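Local coordinates for protein 6-phosphogluconate dehydrogenase NAD-binding (PDB 4GBJ) that probably binds NAD or NADP through a Rossmann-type domain and acts as an oxidoreductase of the 6-phosphogluconate and 3-hydroxyisobutyrate dehydrogenase kind, at residues Asn54-Ile59 against Val84-Lys89. Numbering follows the deposited sequence.
Sequences NAIDAI and VEKLGK
Ile59 and Leu87 bring the two backbones closest, with their CA atoms 6.0 Å apart. Residues 55-58 have helical phi/psi, in the loop before strand 64-67. Lys86 and Leu87 close helix 81-87, and Gly88 leaves it with positive phi. CG2 of Ile59, anti to its own backbone N, presses on the helix backbone, 3.5 Å from Leu87 CA, which is tight for two carbons. The same methyl lies 3.9 Å from Leu87 CB. Both side chains also pack on Val65 of strand 64-67. The Lys86 chain is fully extended and reaches to the Ile56 carbonyl. Its CD meets Ile56 CG1 at 3.6 Å, the two side chains crossing at a slant. Lys86 NZ donates to Ile56 O at 2.8 Å, from above the carbonyl plane, with a C=O...N angle of 131°. Ile59 N reaches this oxygen from the opposite face, so two donors grip it. Asp57 OD1, 4.9 Å from NZ, may add weak attraction. An alanine in place of Lys86 would probably leave Ile56 O with one donor fewer and uncover Ile56 CG1. Buried apolar packing and one outer lysine bond to a main-chain carbonyl tie two crossover connections on one face of the Rossmann sheet.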
# COMPACT_ATOMS: atom_id res chain seq x y z
N ASN B 54 -8.80 -22.46 -36.23
CA ASN B 54 -9.71 -21.31 -36.05
C ASN B 54 -10.47 -21.42 -34.72
O ASN B 54 -10.95 -22.49 -34.37
CB ASN B 54 -10.70 -21.23 -37.21
CG ASN B 54 -10.01 -21.03 -38.53
OD1 ASN B 54 -9.32 -20.03 -38.75
ND2 ASN B 54 -10.18 -21.96 -39.45
N ALA B 55 -10.57 -20.33 -33.97
CA ALA B 55 -11.22 -20.32 -32.66
C ALA B 55 -12.66 -20.92 -32.65
O ALA B 55 -13.02 -21.60 -31.69
CB ALA B 55 -11.26 -18.91 -32.09
N ILE B 56 -13.45 -20.70 -33.70
CA ILE B 56 -14.83 -21.21 -33.72
C ILE B 56 -14.90 -22.77 -33.73
O ILE B 56 -15.87 -23.35 -33.24
CB ILE B 56 -15.62 -20.60 -34.90
CG1 ILE B 56 -17.15 -20.74 -34.67
CG2 ILE B 56 -15.20 -21.24 -36.23
CD1 ILE B 56 -17.98 -19.77 -35.43
N ASP B 57 -13.87 -23.44 -34.30
CA ASP B 57 -13.77 -24.90 -34.36
C ASP B 57 -13.56 -25.51 -32.96
O ASP B 57 -13.77 -26.70 -32.79
CB ASP B 57 -12.62 -25.32 -35.28
CG ASP B 57 -12.73 -24.86 -36.74
OD1 ASP B 57 -13.88 -24.68 -37.23
OD2 ASP B 57 -11.66 -24.75 -37.41
N ALA B 58 -13.13 -24.70 -31.98
CA ALA B 58 -12.88 -25.10 -30.60
C ALA B 58 -14.18 -25.11 -29.75
O ALA B 58 -14.24 -25.80 -28.73
CB ALA B 58 -11.89 -24.13 -29.96
N ILE B 59 -15.20 -24.35 -30.18
CA ILE B 59 -16.45 -24.16 -29.43
C ILE B 59 -17.42 -25.30 -29.60
O ILE B 59 -17.65 -25.76 -30.71
CB ILE B 59 -17.16 -22.82 -29.84
CG1 ILE B 59 -16.21 -21.63 -29.67
CG2 ILE B 59 -18.42 -22.60 -29.02
CD1 ILE B 59 -15.79 -21.36 -28.27
N VAL B 84 -20.27 -16.56 -30.62
CA VAL B 84 -21.15 -16.60 -29.44
C VAL B 84 -22.43 -17.43 -29.77
O VAL B 84 -22.97 -18.17 -28.94
CB VAL B 84 -21.52 -15.15 -28.99
CG1 VAL B 84 -22.49 -15.15 -27.82
CG2 VAL B 84 -20.27 -14.34 -28.63
N GLU B 85 -22.93 -17.28 -30.97
CA GLU B 85 -24.08 -18.05 -31.41
C GLU B 85 -23.76 -19.55 -31.44
O GLU B 85 -24.61 -20.36 -31.05
CB GLU B 85 -24.53 -17.59 -32.79
CG GLU B 85 -25.65 -18.47 -33.31
CD GLU B 85 -26.37 -17.97 -34.55
OE1 GLU B 85 -25.76 -17.27 -35.38
OE2 GLU B 85 -27.55 -18.34 -34.70
N LYS B 86 -22.53 -19.93 -31.86
CA LYS B 86 -22.18 -21.35 -31.83
C LYS B 86 -22.14 -21.82 -30.36
O LYS B 86 -22.71 -22.84 -30.06
CB LYS B 86 -20.87 -21.62 -32.53
CG LYS B 86 -20.63 -23.09 -32.73
CD LYS B 86 -19.40 -23.31 -33.53
CE LYS B 86 -19.13 -24.77 -33.74
NZ LYS B 86 -17.85 -24.97 -34.44
N LEU B 87 -21.52 -21.06 -29.46
CA LEU B 87 -21.51 -21.36 -27.99
C LEU B 87 -22.96 -21.64 -27.50
O LEU B 87 -23.18 -22.58 -26.75
CB LEU B 87 -20.88 -20.21 -27.22
CG LEU B 87 -20.75 -20.40 -25.72
CD1 LEU B 87 -19.97 -21.67 -25.38
CD2 LEU B 87 -20.14 -19.18 -25.09
N GLY B 88 -23.89 -20.81 -27.93
CA GLY B 88 -25.33 -21.04 -27.82
C GLY B 88 -25.93 -21.31 -26.46
O GLY B 88 -25.36 -20.94 -25.43
N LYS B 89 -27.10 -21.95 -26.46
CA LYS B 89 -27.91 -22.22 -25.27
C LYS B 89 -27.16 -22.99 -24.21
O LYS B 89 -26.58 -24.03 -24.49
CB LYS B 89 -29.19 -22.98 -25.62
CG LYS B 89 -30.19 -23.00 -24.47
CD LYS B 89 -31.45 -23.77 -24.80
CE LYS B 89 -32.13 -24.34 -23.57
NZ LYS B 89 -32.61 -23.29 -22.65